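Local structure of periplasmic binding protein/LacI transcriptional regulator (Clostridium phytofermentans, 3BRS) at residues K92-D97 / I107-D112; L71-Y76 / S98-D103; A33-I38 / I249-V254. The protein probably binds a sugar between its two lobes as the solute-recognition component of a transport system. One frame throughout, in Å; residues are numbered along the deposited sequence.

Contact 1: residues K92-D97 / I107-D112; sequences KLIVID and ITVATD
Strands 92-96 and 107-110 are parallel neighbours in the N-terminal sheet of a periplasmic binding protein fold, their segment axes 4.7 Å apart. Three backbone hydrogen bonds join them, the donor alternating between strands as parallel pairing requires. Val95 is gripped at both ends: its N donates to Ile107 O at 2.8 Å, nearly along the C=O axis, and its O accepts from Val109 N at 2.9 Å. Asp97 N then donates to Val109 O, in the carbonyl plane, at 2.9 Å. These carbonyls also receive CA-H groups, as where Thr108 CA lies 3.3 Å from Val95 O. Ile94, Ile96, Ile107 and Val109 share one face of the sheet. There the Ile94 and Ile107 side chains run alongside each other in the same direction, and helix 246-262 packs on Ile94 and Ile96. Val95 and Thr108 occupy the other face, where OG1, anti to the carbonyl carbon of Thr108, turns to Val95 CB. Farther out, Asp106 OD2 accepts a bond from Leu93 N, and Leu71 on the next strand pairs with Ile94. At the C-terminal ends of the strands Asp97 takes a positive phi of 67° and its CB points away from 107-112, yet a water links the two segments, donating to Asp97 OD1 at 3.0 Å and accepting from Thr111 N at 3.0 Å.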
ATOM      1  N   LYS A  92      10.551 -20.068  -5.018  1.00 31.88           N
ATOM      2  CA  LYS A  92       9.130 -19.773  -4.852  1.00 27.93           C
ATOM      3  C   LYS A  92       8.915 -18.244  -4.748  1.00 29.73           C
ATOM      4  O   LYS A  92       9.671 -17.549  -4.064  1.00 31.28           O
ATOM      5  CB  LYS A  92       8.684 -20.452  -3.525  1.00 32.00           C
ATOM      6  CG  LYS A  92       8.767 -21.979  -3.496  1.00 60.46           C
ATOM      7  CD  LYS A  92       7.620 -22.563  -4.312  1.00 42.00           C
ATOM      8  CE  LYS A  92       8.074 -23.474  -5.439  1.00 67.43           C
ATOM      9  NZ  LYS A  92       8.538 -24.763  -4.897  1.00 42.67           N
ATOM     10  N   LEU A  93       7.901 -17.701  -5.419  1.00 29.59           N
ATOM     11  CA  LEU A  93       7.589 -16.320  -5.296  1.00 28.82           C
ATOM     12  C   LEU A  93       6.258 -16.165  -4.572  1.00 29.45           C
ATOM     13  O   LEU A  93       5.231 -16.605  -5.103  1.00 32.89           O
ATOM     14  CB  LEU A  93       7.518 -15.662  -6.676  1.00 28.59           C
ATOM     15  CG  LEU A  93       7.139 -14.195  -6.772  1.00 34.87           C
ATOM     16  CD1 LEU A  93       8.017 -13.277  -5.876  1.00 26.79           C
ATOM     17  CD2 LEU A  93       7.275 -13.818  -8.189  1.00 37.87           C
ATOM     18  N   ILE A  94       6.263 -15.522  -3.412  1.00 25.88           N
ATOM     19  CA  ILE A  94       5.046 -14.925  -2.785  1.00 26.20           C
ATOM     20  C   ILE A  94       4.989 -13.447  -3.058  1.00 29.15           C
ATOM     21  O   ILE A  94       5.956 -12.696  -2.800  1.00 34.20           O
ATOM     22  CB  ILE A  94       5.027 -15.104  -1.212  1.00 23.69           C
ATOM     23  CG1 ILE A  94       5.241 -16.505  -0.872  1.00 26.61           C
ATOM     24  CG2 ILE A  94       3.697 -14.587  -0.489  1.00 22.95           C
ATOM     25  CD1 ILE A  94       4.468 -17.400  -1.734  1.00 32.55           C
ATOM     26  N   VAL A  95       3.895 -12.986  -3.639  1.00 28.28           N
ATOM     27  CA  VAL A  95       3.719 -11.542  -3.720  1.00 26.06           C
ATOM     28  C   VAL A  95       2.967 -11.039  -2.469  1.00 28.84           C
ATOM     29  O   VAL A  95       1.964 -11.589  -2.130  1.00 31.37           O
ATOM     30  CB  VAL A  95       3.146 -11.088  -4.971  1.00 26.51           C
ATOM     31  CG1 VAL A  95       2.595  -9.667  -4.768  1.00 36.84           C
ATOM     32  CG2 VAL A  95       4.250 -11.110  -6.092  1.00 33.22           C
ATOM     33  N   ILE A  96       3.540 -10.056  -1.744  1.00 29.00           N
ATOM     34  CA  ILE A  96       2.859  -9.467  -0.603  1.00 32.76           C
ATOM     35  C   ILE A  96       2.474  -7.955  -0.873  1.00 34.37           C
ATOM     36  O   ILE A  96       3.223  -7.195  -1.497  1.00 34.29           O
ATOM     37  CB  ILE A  96       3.767  -9.516   0.576  1.00 34.60           C
ATOM     38  CG1 ILE A  96       5.140  -9.041   0.126  1.00 28.70           C
ATOM     39  CG2 ILE A  96       3.705 -10.916   1.293  1.00 36.27           C
ATOM     40  CD1 ILE A  96       6.013  -8.539   1.294  1.00 25.70           C
ATOM     41  N   ASP A  97       1.303  -7.526  -0.426  1.00 35.96           N
ATOM     42  CA  ASP A  97       0.875  -6.121  -0.624  1.00 32.49           C
ATOM     43  C   ASP A  97       0.601  -5.685  -2.058  1.00 30.34           C
ATOM     44  O   ASP A  97      -0.499  -5.276  -2.309  1.00 27.16           O
ATOM     45  CB  ASP A  97       1.889  -5.197   0.035  1.00 34.84           C
ATOM     46  CG  ASP A  97       1.566  -3.717  -0.169  1.00 56.69           C
ATOM     47  OD1 ASP A  97       0.453  -3.317   0.143  1.00 41.05           O
ATOM     48  OD2 ASP A  97       2.401  -2.948  -0.637  1.00 42.83           O
ATOM     49  N   ILE A 107       1.815 -17.378  -4.847  1.00 30.85           N
ATOM     50  CA  ILE A 107       0.651 -16.869  -4.102  1.00 29.91           C
ATOM     51  C   ILE A 107       0.742 -15.341  -3.922  1.00 30.35           C
ATOM     52  O   ILE A 107       1.826 -14.801  -3.890  1.00 31.17           O
ATOM     53  CB  ILE A 107       0.303 -17.710  -2.813  1.00 32.15           C
ATOM     54  CG1 ILE A 107      -0.590 -16.901  -1.880  1.00 40.56           C
ATOM     55  CG2 ILE A 107       1.522 -18.209  -2.117  1.00 45.38           C
ATOM     56  CD1 ILE A 107      -0.904 -17.533  -0.641  1.00 41.65           C
ATOM     57  N   THR A 108      -0.385 -14.637  -3.956  1.00 29.87           N
ATOM     58  CA  THR A 108      -0.466 -13.205  -3.568  1.00 33.15           C
ATOM     59  C   THR A 108      -1.240 -12.972  -2.246  1.00 34.10           C
ATOM     60  O   THR A 108      -2.371 -13.369  -2.166  1.00 36.47           O
ATOM     61  CB  THR A 108      -1.200 -12.448  -4.640  1.00 33.37           C
ATOM     62  OG1 THR A 108      -0.375 -12.475  -5.816  1.00 35.32           O
ATOM     63  CG2 THR A 108      -1.464 -10.951  -4.197  1.00 30.25           C
ATOM     64  N   VAL A 109      -0.634 -12.352  -1.225  1.00 31.81           N
ATOM     65  CA  VAL A 109      -1.387 -11.976  -0.010  1.00 31.14           C
ATOM     66  C   VAL A 109      -1.517 -10.459   0.019  1.00 29.79           C
ATOM     67  O   VAL A 109      -0.508  -9.774   0.120  1.00 28.95           O
ATOM     68  CB  VAL A 109      -0.745 -12.437   1.276  1.00 30.26           C
ATOM     69  CG1 VAL A 109      -1.831 -12.330   2.462  1.00 29.86           C
ATOM     70  CG2 VAL A 109      -0.251 -13.906   1.102  1.00 27.93           C
ATOM     71  N   ALA A 110      -2.735  -9.922  -0.059  1.00 25.53           N
ATOM     72  CA  ALA A 110      -2.853  -8.455  -0.066  1.00 25.65           C
ATOM     73  C   ALA A 110      -4.141  -8.017   0.475  1.00 26.98           C
ATOM     74  O   ALA A 110      -5.054  -8.828   0.668  1.00 32.49           O
ATOM     75  CB  ALA A 110      -2.695  -7.913  -1.574  1.00 23.36           C
ATOM     76  N   THR A 111      -4.319  -6.716   0.609  1.00 26.00           N
ATOM     77  CA  THR A 111      -5.693  -6.174   0.826  1.00 30.72           C
ATOM     78  C   THR A 111      -6.419  -6.182  -0.511  1.00 33.58           C
ATOM     79  O   THR A 111      -5.789  -6.031  -1.578  1.00 34.57           O
ATOM     80  CB  THR A 111      -5.556  -4.691   1.349  1.00 32.34           C
ATOM     81  OG1 THR A 111      -4.646  -4.713   2.448  1.00 26.35           O
ATOM     82  CG2 THR A 111      -6.858  -4.079   1.825  1.00 33.01           C
ATOM     83  N   ASP A 112      -7.742  -6.286  -0.491  1.00 36.99           N
ATOM     84  CA  ASP A 112      -8.557  -5.876  -1.644  1.00 33.52           C
ATOM     85  C   ASP A 112      -8.484  -4.332  -1.706  1.00 31.22           C
ATOM     86  O   ASP A 112      -9.187  -3.603  -0.926  1.00 31.05           O
ATOM     87  CB  ASP A 112      -9.999  -6.412  -1.498  1.00 35.69           C
ATOM     88  CG  ASP A 112     -10.840  -6.268  -2.789  1.00 70.47           C
ATOM     89  OD1 ASP A 112     -10.474  -5.509  -3.705  1.00 36.80           O
ATOM     90  OD2 ASP A 112     -11.905  -6.907  -2.901  1.00 47.09           O
TER
HETATM   91  O   HOH W   1      -2.245  -4.520   0.208  1.00 39.30           O

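Contact 2: residues L71-Y76 / S98-D103; sequences LAAADY and SGMKQD
Tyr76 has the most surface buried here; the Tyr76 and Lys101 side chains cross at about a right angle, Lys101 CB over one ring face. With CG anti to the backbone N (chi1 179°), the ring meets Lys101 CB in a CH-pi contact, 3.7 Å from the ring centroid to CB and displaced toward the rim. Lys101 N lies over a face too, while Gly99 O sits at the ring edge. The backbone supports this pairing: Lys101 N donates to Tyr76 O at 3.0 Å, with an almost straight N-H...O angle of 169°. Ala73 makes the second anchor. Its N donates to Ser98 O at 3.0 Å, and its CB rests 3.7 Å from Met100 CG, the methionine chain bending at chi3 (-85°) beyond that point. Two direct bonds thus link the loops, and so does a shared water, donating to Ala73 O and to Gly99 O at 2.8 Å each and accepting from Ser98 OG at 2.9 Å. Both loops leave the C-terminal ends of parallel strands 68-71 and 92-96, the end of the sheet that faces the second lobe in this fold, probably beside the cleft between lobes. Helix 80-83 packs on Met100, Gln54 of helix 51-63 binds Ala72 O and Ala74 N, and helix 144-157 meets Tyr76 through Lys144 and Met147.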
ATOM      1  N   LEU A  71       7.749 -10.594  -2.104  1.00 25.16           N
ATOM      2  CA  LEU A  71       8.129  -9.431  -2.825  1.00 23.36           C
ATOM      3  C   LEU A  71       6.966  -8.527  -2.849  1.00 26.67           C
ATOM      4  O   LEU A  71       5.880  -8.987  -3.219  1.00 29.13           O
ATOM      5  CB  LEU A  71       8.552  -9.817  -4.262  1.00 22.88           C
ATOM      6  CG  LEU A  71       8.723  -8.670  -5.247  1.00 30.98           C
ATOM      7  CD1 LEU A  71       9.842  -7.669  -4.810  1.00 29.04           C
ATOM      8  CD2 LEU A  71       8.987  -9.273  -6.649  1.00 25.35           C
ATOM      9  N   ALA A  72       7.175  -7.255  -2.465  1.00 26.30           N
ATOM     10  CA  ALA A  72       6.121  -6.211  -2.656  1.00 27.49           C
ATOM     11  C   ALA A  72       6.626  -5.438  -3.864  1.00 30.06           C
ATOM     12  O   ALA A  72       7.705  -4.860  -3.815  1.00 33.08           O
ATOM     13  CB  ALA A  72       5.922  -5.356  -1.417  1.00 19.81           C
ATOM     14  N   ALA A  73       5.923  -5.584  -5.007  1.00 29.00           N
ATOM     15  CA  ALA A  73       6.497  -5.150  -6.297  1.00 25.95           C
ATOM     16  C   ALA A  73       6.424  -3.641  -6.346  1.00 25.78           C
ATOM     17  O   ALA A  73       5.332  -3.014  -6.338  1.00 26.09           O
ATOM     18  CB  ALA A  73       5.702  -5.751  -7.424  1.00 26.83           C
ATOM     19  N   ALA A  74       7.555  -3.002  -6.549  1.00 26.94           N
ATOM     20  CA  ALA A  74       7.521  -1.515  -6.644  1.00 28.28           C
ATOM     21  C   ALA A  74       6.698  -0.998  -7.839  1.00 31.56           C
ATOM     22  O   ALA A  74       6.109   0.060  -7.790  1.00 34.74           O
ATOM     23  CB  ALA A  74       8.939  -0.916  -6.636  1.00 27.43           C
ATOM     24  N   ASP A  75       6.747  -1.712  -8.943  1.00 28.97           N
ATOM     25  CA  ASP A  75       6.155  -1.242 -10.171  1.00 27.34           C
ATOM     26  C   ASP A  75       5.317  -2.355 -10.798  1.00 25.44           C
ATOM     27  O   ASP A  75       5.795  -3.491 -11.019  1.00 25.42           O
ATOM     28  CB  ASP A  75       7.301  -0.834 -11.169  1.00 30.51           C
ATOM     29  CG  ASP A  75       6.752   0.001 -12.274  1.00 41.41           C
ATOM     30  OD1 ASP A  75       6.240  -0.593 -13.196  1.00 30.67           O
ATOM     31  OD2 ASP A  75       6.654   1.232 -12.151  1.00 35.43           O
ATOM     32  N   TYR A  76       4.086  -2.019 -11.140  1.00 23.88           N
ATOM     33  CA  TYR A  76       3.151  -2.950 -11.678  1.00 23.21           C
ATOM     34  C   TYR A  76       3.655  -3.608 -12.965  1.00 27.34           C
ATOM     35  O   TYR A  76       3.398  -4.802 -13.189  1.00 30.48           O
ATOM     36  CB  TYR A  76       1.902  -2.098 -11.984  1.00 25.04           C
ATOM     37  CG  TYR A  76       0.752  -2.886 -12.595  1.00 34.96           C
ATOM     38  CD1 TYR A  76       0.149  -3.925 -11.879  1.00 37.57           C
ATOM     39  CD2 TYR A  76       0.184  -2.531 -13.829  1.00 36.27           C
ATOM     40  CE1 TYR A  76      -0.920  -4.651 -12.405  1.00 41.13           C
ATOM     41  CE2 TYR A  76      -0.878  -3.241 -14.339  1.00 38.67           C
ATOM     42  CZ  TYR A  76      -1.401  -4.312 -13.613  1.00 31.09           C
ATOM     43  OH  TYR A  76      -2.472  -5.044 -14.104  1.00 52.51           O
ATOM     44  N   SER A  98       1.536  -5.834  -3.024  1.00 30.13           N
ATOM     45  CA  SER A  98       1.430  -5.056  -4.275  1.00 30.77           C
ATOM     46  C   SER A  98       1.856  -5.896  -5.412  1.00 32.49           C
ATOM     47  O   SER A  98       3.014  -6.293  -5.436  1.00 32.47           O
ATOM     48  CB  SER A  98       2.289  -3.814  -4.259  1.00 31.07           C
ATOM     49  OG  SER A  98       1.771  -2.889  -5.224  1.00 31.07           O
ATOM     50  N   GLY A  99       0.913  -6.230  -6.304  1.00 27.48           N
ATOM     51  CA  GLY A  99       1.201  -7.208  -7.377  1.00 27.64           C
ATOM     52  C   GLY A  99       1.837  -6.645  -8.647  1.00 28.35           C
ATOM     53  O   GLY A  99       2.071  -5.401  -8.798  1.00 25.79           O
ATOM     54  N   MET A 100       2.151  -7.574  -9.546  1.00 28.90           N
ATOM     55  CA  MET A 100       2.503  -7.303 -10.956  1.00 30.57           C
ATOM     56  C   MET A 100       1.312  -7.623 -11.965  1.00 35.73           C
ATOM     57  O   MET A 100       0.416  -8.389 -11.679  1.00 34.42           O
ATOM     58  CB  MET A 100       3.713  -8.108 -11.324  1.00 31.56           C
ATOM     59  CG  MET A 100       4.962  -7.722 -10.424  1.00 25.68           C
ATOM     60  SD  MET A 100       6.456  -8.727 -10.641  1.00 26.25           S
ATOM     61  CE  MET A 100       5.893  -9.937  -9.503  1.00 32.93           C
ATOM     62  N   LYS A 101       1.388  -7.004 -13.147  1.00 39.29           N
ATOM     63  CA  LYS A 101       0.531  -7.214 -14.273  1.00 39.48           C
ATOM     64  C   LYS A 101       0.796  -8.588 -14.787  1.00 38.36           C
ATOM     65  O   LYS A 101      -0.102  -9.185 -15.377  1.00 34.32           O
ATOM     66  CB  LYS A 101       0.909  -6.231 -15.404  1.00 40.31           C
ATOM     67  CG  LYS A 101      -0.127  -6.133 -16.557  1.00 48.78           C
ATOM     68  CD  LYS A 101       0.506  -5.434 -17.774  1.00 43.14           C
ATOM     69  CE  LYS A 101       2.011  -5.805 -17.925  1.00 55.15           C
ATOM     70  NZ  LYS A 101       2.666  -5.136 -19.133  1.00 59.38           N
ATOM     71  N   GLN A 102       2.036  -9.068 -14.626  1.00 37.59           N
ATOM     72  CA  GLN A 102       2.420 -10.393 -15.143  1.00 40.51           C
ATOM     73  C   GLN A 102       2.077 -11.453 -14.095  1.00 44.10           C
ATOM     74  O   GLN A 102       2.313 -11.261 -12.898  1.00 42.66           O
ATOM     75  CB  GLN A 102       3.897 -10.457 -15.567  1.00 38.90           C
ATOM     76  CG  GLN A 102       4.260  -9.364 -16.669  1.00 36.25           C
ATOM     77  CD  GLN A 102       4.689  -8.010 -16.037  1.00 47.75           C
ATOM     78  OE1 GLN A 102       4.458  -7.725 -14.824  1.00 28.29           O
ATOM     79  NE2 GLN A 102       5.333  -7.182 -16.849  1.00 30.25           N
ATOM     80  N   ASP A 103       1.519 -12.571 -14.544  1.00 45.99           N
ATOM     81  CA  ASP A 103       0.961 -13.524 -13.603  1.00 48.74           C
ATOM     82  C   ASP A 103       1.995 -14.522 -13.117  1.00 47.81           C
ATOM     83  O   ASP A 103       1.871 -15.723 -13.367  1.00 48.85           O
ATOM     84  CB  ASP A 103      -0.224 -14.275 -14.205  1.00 52.13           C
ATOM     85  CG  ASP A 103      -0.857 -15.195 -13.205  1.00 85.33           C
ATOM     86  OD1 ASP A 103      -1.031 -14.733 -12.045  1.00 67.89           O
ATOM     87  OD2 ASP A 103      -1.132 -16.370 -13.562  1.00 66.82           O
TER
HETATM   88  O   HOH W   2       3.002  -2.908  -7.835  1.00 32.68           O
HETATM   89  O   HOH W   3       5.899  -5.902 -12.971  1.00 29.33           O

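Contact 3: residues A33-I38 / I249-V254; sequences AKEYEI and IGYLGV
Val254 CG1 stands anti to the backbone N (chi1 179°), and Ile38 holds its CG1 anti to the carbonyl carbon (chi1 -81°). These settings bring the two side chains tip to tip, with Ile38 CD1 3.4 Å from Val254 CG1, tighter than usual for two carbons. Tyr251 likewise carries CG anti to the backbone N (chi1 -172°), which sends its hydroxyl across to the other helix. That OH arrives alongside two neighbours at once, 3.7 Å from Glu35 CG and 3.9 Å from Tyr36 CE1. The Tyr36 and Tyr251 side chains cross at about a right angle. Glu35, bent at chi2, lays its CG over one face of the Tyr36 ring, so that it touches both tyrosines.

The contact joins the C-terminal end of helix 20-36 to helix 246-262 on one flank of the N-terminal lobe of this periplasmic binding protein fold. Helix 20-36 finishes in a Schellman motif: Ile38 N returns to Ala33 O at 2.7 Å, Glu37 N returns to Lys34 O at 3.3 Å, and Glu37 has positive phi. The turn redirects the chain so that Ile38 points at the second helix. Met8 of strand 7-11 touches both Ile38 and Val254, while Ala29 and Ala32 also pack on Val254. Tyr36 OH is hydrogen-bonded to Glu255 OE2, a further tie between the helices just past the segment.

No hydrogen bond runs directly between 33-38 and 249-254. Their attachment therefore rests on shape: a buried aliphatic pair next to the sheet, and a more exposed margin of tyrosines and the glutamate methylene.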
ATOM      1  N   ALA A  33       8.376 -16.442  11.067  1.00 36.40           N
ATOM      2  CA  ALA A  33       9.712 -17.102  10.956  1.00 35.57           C
ATOM      3  C   ALA A  33      10.189 -17.658  12.276  1.00 37.25           C
ATOM      4  O   ALA A  33      10.925 -18.672  12.328  1.00 38.27           O
ATOM      5  CB  ALA A  33      10.799 -16.129  10.423  1.00 34.00           C
ATOM      6  N   LYS A  34       9.881 -16.906  13.323  1.00 37.30           N
ATOM      7  CA  LYS A  34      10.119 -17.336  14.706  1.00 37.76           C
ATOM      8  C   LYS A  34       9.314 -18.609  14.951  1.00 37.76           C
ATOM      9  O   LYS A  34       9.838 -19.611  15.390  1.00 38.27           O
ATOM     10  CB  LYS A  34       9.708 -16.219  15.688  1.00 37.11           C
ATOM     11  CG  LYS A  34       9.484 -16.624  17.166  1.00 35.97           C
ATOM     12  CD  LYS A  34       9.663 -15.368  18.036  1.00 44.73           C
ATOM     13  CE  LYS A  34       9.234 -15.576  19.474  1.00 46.30           C
ATOM     14  NZ  LYS A  34      10.045 -14.675  20.374  1.00 53.28           N
ATOM     15  N   GLU A  35       8.031 -18.559  14.638  1.00 39.38           N
ATOM     16  CA  GLU A  35       7.090 -19.613  15.042  1.00 41.26           C
ATOM     17  C   GLU A  35       7.391 -20.889  14.293  1.00 41.11           C
ATOM     18  O   GLU A  35       7.174 -21.987  14.805  1.00 40.15           O
ATOM     19  CB  GLU A  35       5.661 -19.121  14.768  1.00 43.77           C
ATOM     20  CG  GLU A  35       4.613 -20.174  14.363  1.00 90.09           C
ATOM     21  CD  GLU A  35       3.973 -20.901  15.543  1.00 65.10           C
ATOM     22  OE1 GLU A  35       4.269 -20.545  16.721  1.00 94.11           O
ATOM     23  OE2 GLU A  35       3.172 -21.843  15.284  1.00 92.31           O
ATOM     24  N   TYR A  36       7.873 -20.732  13.058  1.00 41.14           N
ATOM     25  CA  TYR A  36       8.197 -21.858  12.199  1.00 42.32           C
ATOM     26  C   TYR A  36       9.701 -22.183  12.042  1.00 42.83           C
ATOM     27  O   TYR A  36      10.053 -23.079  11.269  1.00 41.08           O
ATOM     28  CB  TYR A  36       7.525 -21.684  10.856  1.00 43.03           C
ATOM     29  CG  TYR A  36       6.003 -21.715  10.934  1.00 45.71           C
ATOM     30  CD1 TYR A  36       5.266 -20.540  10.991  1.00 45.72           C
ATOM     31  CD2 TYR A  36       5.295 -22.928  10.938  1.00 44.61           C
ATOM     32  CE1 TYR A  36       3.868 -20.567  11.051  1.00 41.03           C
ATOM     33  CE2 TYR A  36       3.900 -22.953  10.995  1.00 41.91           C
ATOM     34  CZ  TYR A  36       3.210 -21.771  11.037  1.00 41.75           C
ATOM     35  OH  TYR A  36       1.842 -21.771  11.087  1.00 53.06           O
ATOM     36  N   GLU A  37      10.586 -21.478  12.774  1.00 43.98           N
ATOM     37  CA  GLU A  37      12.024 -21.751  12.695  1.00 42.74           C
ATOM     38  C   GLU A  37      12.551 -21.547  11.251  1.00 41.35           C
ATOM     39  O   GLU A  37      13.084 -22.488  10.619  1.00 41.11           O
ATOM     40  CB  GLU A  37      12.292 -23.196  13.122  1.00 43.49           C
ATOM     41  CG  GLU A  37      11.921 -23.538  14.554  1.00 85.38           C
ATOM     42  CD  GLU A  37      12.949 -24.466  15.218  1.00 64.92           C
ATOM     43  OE1 GLU A  37      13.565 -25.330  14.523  1.00 86.86           O
ATOM     44  OE2 GLU A  37      13.132 -24.330  16.452  1.00 89.34           O
ATOM     45  N   ILE A  38      12.399 -20.330  10.741  1.00 39.19           N
ATOM     46  CA  ILE A  38      12.719 -20.051   9.350  1.00 37.88           C
ATOM     47  C   ILE A  38      13.902 -19.091   9.363  1.00 39.67           C
ATOM     48  O   ILE A  38      13.968 -18.209  10.198  1.00 40.97           O
ATOM     49  CB  ILE A  38      11.457 -19.454   8.557  1.00 36.19           C
ATOM     50  CG1 ILE A  38      10.492 -20.571   8.121  1.00 32.85           C
ATOM     51  CG2 ILE A  38      11.910 -18.763   7.299  1.00 28.88           C
ATOM     52  CD1 ILE A  38       9.010 -20.250   7.979  1.00 36.87           C
ATOM     53  N   ILE A 249      -0.607  -9.680   6.568  1.00 27.95           N
ATOM     54  CA  ILE A 249       0.076  -9.860   5.265  1.00 25.87           C
ATOM     55  C   ILE A 249       1.414 -10.532   5.392  1.00 30.10           C
ATOM     56  O   ILE A 249       1.747 -11.436   4.565  1.00 31.36           O
ATOM     57  CB  ILE A 249       0.251  -8.543   4.490  1.00 22.49           C
ATOM     58  CG1 ILE A 249      -1.119  -8.111   3.990  1.00 26.22           C
ATOM     59  CG2 ILE A 249       1.182  -8.751   3.187  1.00 31.47           C
ATOM     60  CD1 ILE A 249      -1.286  -6.560   3.777  1.00 24.48           C
ATOM     61  N   GLY A 250       2.217 -10.078   6.361  1.00 27.50           N
ATOM     62  CA  GLY A 250       3.569 -10.634   6.538  1.00 26.58           C
ATOM     63  C   GLY A 250       3.558 -12.030   7.125  1.00 29.96           C
ATOM     64  O   GLY A 250       4.315 -12.886   6.703  1.00 32.02           O
ATOM     65  N   TYR A 251       2.729 -12.231   8.160  1.00 28.90           N
ATOM     66  CA  TYR A 251       2.588 -13.474   8.799  1.00 30.35           C
ATOM     67  C   TYR A 251       2.217 -14.562   7.753  1.00 31.19           C
ATOM     68  O   TYR A 251       2.941 -15.552   7.552  1.00 31.81           O
ATOM     69  CB  TYR A 251       1.580 -13.318  10.009  1.00 30.87           C
ATOM     70  CG  TYR A 251       1.541 -14.565  10.839  1.00 36.24           C
ATOM     71  CD1 TYR A 251       0.873 -15.701  10.406  1.00 36.68           C
ATOM     72  CD2 TYR A 251       2.260 -14.634  12.027  1.00 39.00           C
ATOM     73  CE1 TYR A 251       0.922 -16.913  11.152  1.00 40.15           C
ATOM     74  CE2 TYR A 251       2.334 -15.816  12.787  1.00 44.49           C
ATOM     75  CZ  TYR A 251       1.666 -16.943  12.360  1.00 40.22           C
ATOM     76  OH  TYR A 251       1.761 -18.063  13.174  1.00 49.52           O
ATOM     77  N   LEU A 252       1.107 -14.356   7.062  1.00 31.10           N
ATOM     78  CA  LEU A 252       0.592 -15.310   6.111  1.00 33.82           C
ATOM     79  C   LEU A 252       1.558 -15.560   4.968  1.00 36.68           C
ATOM     80  O   LEU A 252       1.616 -16.670   4.449  1.00 39.08           O
ATOM     81  CB  LEU A 252      -0.772 -14.836   5.508  1.00 34.32           C
ATOM     82  CG  LEU A 252      -1.923 -14.482   6.497  1.00 37.66           C
ATOM     83  CD1 LEU A 252      -3.232 -13.956   5.811  1.00 36.36           C
ATOM     84  CD2 LEU A 252      -2.257 -15.579   7.516  1.00 38.25           C
ATOM     85  N   GLY A 253       2.280 -14.533   4.517  1.00 34.52           N
ATOM     86  CA  GLY A 253       3.137 -14.679   3.326  1.00 32.19           C
ATOM     87  C   GLY A 253       4.126 -15.791   3.717  1.00 32.21           C
ATOM     88  O   GLY A 253       4.376 -16.762   2.979  1.00 31.18           O
ATOM     89  N   VAL A 254       4.680 -15.648   4.897  1.00 30.79           N
ATOM     90  CA  VAL A 254       5.659 -16.660   5.384  1.00 31.85           C
ATOM     91  C   VAL A 254       5.034 -18.045   5.567  1.00 35.56           C
ATOM     92  O   VAL A 254       5.376 -19.015   4.854  1.00 37.61           O
ATOM     93  CB  VAL A 254       6.425 -16.218   6.677  1.00 28.46           C
ATOM     94  CG1 VAL A 254       7.407 -17.341   7.137  1.00 35.53           C
ATOM     95  CG2 VAL A 254       7.227 -14.957   6.378  1.00 35.51           C
TER

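From the N terminus, helix 20-36 and the turn after it supply the first half of contact 3, which closes only when helix 246-262 arrives 211 residues later. Contacts 1 and 2 both nest inside that long loop. They cross each other, the chain passing through 71-76, 92-97, 98-103 and 107-112, so each contact takes alternate segments. They also touch: Leu71 pairs with Ile94 and Ile96, probably by backbone hydrogen bonds, which continues the sheet from strand 107-110 to 68-71. Ile249 and Gly253 bring contact 3 against Ile94 and Ile96 of contact 1, joining helix and sheet. Contacts 2 and 3 do not touch, staying about 7 Å apart at their nearest atoms.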